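Cytosolic malate dehydrogenase (Trichomonas vaginalis, PDB 4UUO) probably catalyses the NAD-dependent interconversion of L-malate and oxaloacetate, as a cytosolic member of the lactate/malate dehydrogenase superfamily. Local coordinates at residues 99-112 against 129-142. Sequence-based numbering, arbitrary orientation.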
loop_
_atom_site.group_PDB
_atom_site.type_symbol
_atom_site.label_atom_id
_atom_site.label_comp_id
_atom_site.label_asym_id
_atom_site.label_seq_id
_atom_site.Cartn_x
_atom_site.Cartn_y
_atom_site.Cartn_z
ATOM N N LEU A 99 -30.297 -0.725 1.105
ATOM C CA LEU A 99 -28.959 -0.255 0.771
ATOM C C LEU A 99 -28.980 1.195 0.301
ATOM O O LEU A 99 -28.159 2.010 0.727
ATOM C CB LEU A 99 -28.331 -1.141 -0.310
ATOM C CG LEU A 99 -26.842 -0.883 -0.556
ATOM C CD1 LEU A 99 -26.032 -1.253 0.685
ATOM C CD2 LEU A 99 -26.335 -1.629 -1.784
ATOM N N LEU A 100 -29.924 1.507 -0.579
ATOM C CA LEU A 100 -30.021 2.842 -1.159
ATOM C C LEU A 100 -30.495 3.862 -0.130
ATOM O O LEU A 100 -30.140 5.035 -0.204
ATOM C CB LEU A 100 -30.958 2.830 -2.365
ATOM C CG LEU A 100 -30.378 2.124 -3.592
ATOM C CD1 LEU A 100 -31.419 1.983 -4.685
ATOM C CD2 LEU A 100 -29.169 2.884 -4.099
ATOM N N ALA A 101 -31.289 3.409 0.832
ATOM C CA ALA A 101 -31.761 4.291 1.892
ATOM C C ALA A 101 -30.597 4.754 2.756
ATOM O O ALA A 101 -30.421 5.954 2.976
ATOM C CB ALA A 101 -32.811 3.591 2.743
ATOM N N LYS A 102 -29.803 3.796 3.232
ATOM C CA LYS A 102 -28.686 4.084 4.128
ATOM C C LYS A 102 -27.598 4.899 3.436
ATOM O O LYS A 102 -27.089 5.873 3.995
ATOM C CB LYS A 102 -28.102 2.781 4.685
ATOM C CG LYS A 102 -28.969 2.122 5.757
ATOM C CD LYS A 102 -29.215 3.074 6.928
ATOM C CE LYS A 102 -30.266 2.544 7.898
ATOM N NZ LYS A 102 -29.784 1.365 8.667
ATOM N N ASN A 103 -27.251 4.508 2.217
ATOM C CA ASN A 103 -26.215 5.209 1.468
ATOM C C ASN A 103 -26.695 6.561 0.977
ATOM O O ASN A 103 -25.902 7.496 0.834
ATOM C CB ASN A 103 -25.740 4.358 0.295
ATOM C CG ASN A 103 -24.853 3.219 0.738
ATOM O OD1 ASN A 103 -23.682 3.426 1.037
ATOM N ND2 ASN A 103 -25.411 2.011 0.802
ATOM N N GLY A 104 -27.996 6.659 0.723
ATOM C CA GLY A 104 -28.607 7.917 0.342
ATOM C C GLY A 104 -28.370 8.995 1.384
ATOM O O GLY A 104 -27.990 10.116 1.049
ATOM N N GLY A 105 -28.586 8.658 2.654
ATOM C CA GLY A 105 -28.360 9.605 3.730
ATOM C C GLY A 105 -26.904 10.012 3.833
ATOM O O GLY A 105 -26.592 11.189 4.011
ATOM N N ILE A 106 -26.010 9.034 3.719
ATOM C CA ILE A 106 -24.577 9.305 3.737
ATOM C C ILE A 106 -24.159 10.259 2.618
ATOM O O ILE A 106 -23.475 11.252 2.864
ATOM C CB ILE A 106 -23.764 8.010 3.608
ATOM C CG1 ILE A 106 -24.002 7.114 4.821
ATOM C CG2 ILE A 106 -22.282 8.312 3.442
ATOM C CD1 ILE A 106 -23.345 5.757 4.713
ATOM N N PHE A 107 -24.584 9.967 1.392
ATOM C CA PHE A 107 -24.095 10.724 0.246
ATOM C C PHE A 107 -24.865 12.020 -0.046
ATOM O O PHE A 107 -24.381 12.871 -0.795
ATOM C CB PHE A 107 -24.079 9.825 -0.992
ATOM C CG PHE A 107 -22.881 8.928 -1.056
ATOM C CD1 PHE A 107 -21.704 9.365 -1.647
ATOM C CD2 PHE A 107 -22.915 7.663 -0.495
ATOM C CE1 PHE A 107 -20.587 8.548 -1.690
ATOM C CE2 PHE A 107 -21.800 6.836 -0.536
ATOM C CZ PHE A 107 -20.635 7.282 -1.134
ATOM N N THR A 108 -26.045 12.191 0.536
ATOM C CA THR A 108 -26.736 13.466 0.385
ATOM C C THR A 108 -26.035 14.473 1.283
ATOM O O THR A 108 -25.893 15.647 0.935
ATOM C CB THR A 108 -28.252 13.382 0.727
ATOM O OG1 THR A 108 -28.867 14.651 0.484
ATOM C CG2 THR A 108 -28.488 12.992 2.178
ATOM N N VAL A 109 -25.570 13.984 2.429
ATOM C CA VAL A 109 -24.814 14.785 3.380
ATOM C C VAL A 109 -23.458 15.181 2.798
ATOM O O VAL A 109 -23.065 16.347 2.864
ATOM C CB VAL A 109 -24.620 14.017 4.704
ATOM C CG1 VAL A 109 -23.481 14.614 5.520
ATOM C CG2 VAL A 109 -25.926 13.992 5.497
ATOM N N GLN A 110 -22.762 14.208 2.212
ATOM C CA GLN A 110 -21.446 14.440 1.620
ATOM C C GLN A 110 -21.522 15.227 0.316
ATOM O O GLN A 110 -20.605 15.982 -0.014
ATOM C CB GLN A 110 -20.729 13.110 1.383
ATOM C CG GLN A 110 -20.378 12.394 2.673
ATOM C CD GLN A 110 -19.437 11.231 2.468
ATOM O OE1 GLN A 110 -19.105 10.877 1.338
ATOM N NE2 GLN A 110 -18.998 10.629 3.565
ATOM N N GLY A 111 -22.607 15.039 -0.429
ATOM C CA GLY A 111 -22.824 15.791 -1.651
ATOM C C GLY A 111 -22.959 17.268 -1.334
ATOM O O GLY A 111 -22.423 18.119 -2.041
ATOM N N LYS A 112 -23.670 17.572 -0.252
ATOM C CA LYS A 112 -23.850 18.951 0.181
ATOM C C LYS A 112 -22.609 19.463 0.922
ATOM O O LYS A 112 -22.291 20.649 0.863
ATOM C CB LYS A 112 -25.092 19.072 1.066
ATOM C CG LYS A 112 -25.465 20.503 1.406
ATOM C CD LYS A 112 -26.572 20.555 2.447
ATOM C CE LYS A 112 -26.591 21.897 3.166
ATOM N NZ LYS A 112 -26.612 23.049 2.218
ATOM N N ASN A 129 -20.113 1.396 -2.728
ATOM C CA ASN A 129 -21.257 0.845 -3.445
ATOM C C ASN A 129 -22.577 1.341 -2.880
ATOM O O ASN A 129 -22.701 1.508 -1.672
ATOM C CB ASN A 129 -21.223 -0.685 -3.404
ATOM C CG ASN A 129 -20.015 -1.259 -4.107
ATOM O OD1 ASN A 129 -19.064 -0.541 -4.423
ATOM N ND2 ASN A 129 -20.043 -2.561 -4.357
ATOM N N PRO A 130 -23.567 1.589 -3.754
ATOM C CA PRO A 130 -23.456 1.533 -5.219
ATOM C C PRO A 130 -22.920 2.837 -5.809
ATOM O O PRO A 130 -23.630 3.845 -5.823
ATOM C CB PRO A 130 -24.895 1.277 -5.667
ATOM C CG PRO A 130 -25.737 1.899 -4.596
ATOM C CD PRO A 130 -24.962 1.769 -3.306
ATOM N N ALA A 131 -21.676 2.795 -6.284
ATOM C CA ALA A 131 -20.934 3.967 -6.759
ATOM C C ALA A 131 -21.724 4.904 -7.678
ATOM O O ALA A 131 -21.882 6.092 -7.382
ATOM C CB ALA A 131 -19.666 3.507 -7.470
ATOM N N ASN A 132 -22.204 4.372 -8.798
ATOM C CA ASN A 132 -22.920 5.185 -9.774
ATOM C C ASN A 132 -24.109 5.897 -9.153
ATOM O O ASN A 132 -24.248 7.111 -9.291
ATOM C CB ASN A 132 -23.388 4.330 -10.954
ATOM C CG ASN A 132 -22.249 3.634 -11.654
ATOM O OD1 ASN A 132 -21.608 2.751 -11.086
ATOM N ND2 ASN A 132 -21.990 4.020 -12.898
ATOM N N THR A 133 -24.957 5.144 -8.458
ATOM C CA THR A 133 -26.163 5.721 -7.864
ATOM C C THR A 133 -25.817 6.626 -6.681
ATOM O O THR A 133 -26.429 7.681 -6.510
ATOM C CB THR A 133 -27.157 4.633 -7.415
ATOM O OG1 THR A 133 -27.514 3.819 -8.541
ATOM C CG2 THR A 133 -28.418 5.263 -6.858
ATOM N N ASN A 134 -24.833 6.221 -5.878
ATOM C CA ASN A 134 -24.330 7.071 -4.800
ATOM C C ASN A 134 -23.836 8.416 -5.333
ATOM O O ASN A 134 -24.165 9.476 -4.793
ATOM C CB ASN A 134 -23.206 6.370 -4.035
ATOM C CG ASN A 134 -23.721 5.304 -3.083
ATOM O OD1 ASN A 134 -24.876 5.349 -2.649
ATOM N ND2 ASN A 134 -22.859 4.349 -2.737
ATOM N N CYS A 135 -23.043 8.361 -6.397
ATOM C CA CYS A 135 -22.535 9.564 -7.024
ATOM C C CYS A 135 -23.685 10.455 -7.496
ATOM O O CYS A 135 -23.587 11.684 -7.468
ATOM C CB CYS A 135 -21.621 9.204 -8.192
ATOM S SG CYS A 135 -20.907 10.632 -9.023
ATOM N N LEU A 136 -24.783 9.832 -7.913
ATOM C CA LEU A 136 -25.949 10.586 -8.371
ATOM C C LEU A 136 -26.668 11.270 -7.202
ATOM O O LEU A 136 -27.269 12.334 -7.364
ATOM C CB LEU A 136 -26.922 9.673 -9.125
ATOM C CG LEU A 136 -28.002 10.400 -9.935
ATOM C CD1 LEU A 136 -27.396 11.033 -11.179
ATOM C CD2 LEU A 136 -29.167 9.481 -10.305
ATOM N N ILE A 137 -26.611 10.646 -6.030
ATOM C CA ILE A 137 -27.201 11.224 -4.829
ATOM C C ILE A 137 -26.419 12.463 -4.417
ATOM O O ILE A 137 -26.997 13.509 -4.119
ATOM C CB ILE A 137 -27.210 10.226 -3.640
ATOM C CG1 ILE A 137 -27.908 8.910 -4.017
ATOM C CG2 ILE A 137 -27.833 10.871 -2.411
ATOM C CD1 ILE A 137 -29.243 9.087 -4.666
ATOM N N ALA A 138 -25.097 12.327 -4.400
ATOM C CA ALA A 138 -24.217 13.419 -4.018
ATOM C C ALA A 138 -24.372 14.581 -4.986
ATOM O O ALA A 138 -24.538 15.733 -4.572
ATOM C CB ALA A 138 -22.780 12.950 -3.975
ATOM N N GLN A 139 -24.334 14.269 -6.275
ATOM C CA GLN A 139 -24.483 15.291 -7.304
ATOM C C GLN A 139 -25.784 16.080 -7.153
ATOM O O GLN A 139 -25.805 17.301 -7.329
ATOM C CB GLN A 139 -24.422 14.663 -8.697
ATOM C CG GLN A 139 -24.895 15.610 -9.784
ATOM C CD GLN A 139 -24.613 15.108 -11.183
ATOM O OE1 GLN A 139 -24.096 15.847 -12.021
ATOM N NE2 GLN A 139 -24.961 13.856 -11.448
ATOM N N ALA A 140 -26.859 15.375 -6.810
ATOM C CA ALA A 140 -28.190 15.971 -6.706
ATOM C C ALA A 140 -28.358 16.786 -5.431
ATOM O O ALA A 140 -29.371 17.460 -5.245
ATOM C CB ALA A 140 -29.256 14.888 -6.777
ATOM N N SER A 141 -27.364 16.712 -4.552
ATOM C CA SER A 141 -27.395 17.453 -3.301
ATOM C C SER A 141 -26.516 18.697 -3.389
ATOM O O SER A 141 -26.544 19.551 -2.504
ATOM C CB SER A 141 -26.942 16.562 -2.143
ATOM O OG SER A 141 -27.710 15.372 -2.079
ATOM N N ALA A 142 -25.744 18.795 -4.466
ATOM C CA ALA A 142 -24.810 19.899 -4.653
ATOM C C ALA A 142 -25.230 20.810 -5.806
ATOM O O ALA A 142 -24.848 20.571 -6.952
ATOM C CB ALA A 142 -23.412 19.358 -4.895
#
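In the Rossmann-type NAD-binding domain, Phe-107 of helix 96-117 lies on Asn-134 of helix 131-139; the axes of 99-112 and 131-139 come within 7.5 Å, crossing at -46°. Asn-134 CB sits over the middle of the phenyl ring, 3.7 Å from its centroid, a CH-pi contact. The Asn-134 amide stacks on the same ring, its plane nearly parallel to it, while ND2 bonds to Gly-128 O. Ile-137 packs beside the ring's root, its CB 4.1 Å from Phe-107 CB; CG2, anti to the backbone N, is carried against Gly-104 O and the backbone N of Thr-108. The helices are the connections of two successive beta-alpha-beta crossovers of the parallel sheet, which share strand 123-126. Further along, Gly-111, without a side chain, lets the backbones meet: its CA lies 3.6 Å from Ala-138 CA. Here Thr-108 OG1 donates to Ser-141 OG (2.9 Å), which passes a bond on to Ile-137 O within its own segment. At the other end, Pro-130, at the N-cap and preceded by a cis peptide, meets Leu-100 CD2 through CG at 3.6 Å; Leu-99 CD2 approaches its CD. Asn-103, predicted to bind NAD, folds back so that ND2 bonds to Leu-99 O (2.7 Å) from above the carbonyl plane, on the face opposite its own backbone N, and OD1 accepts from Phe-88 N.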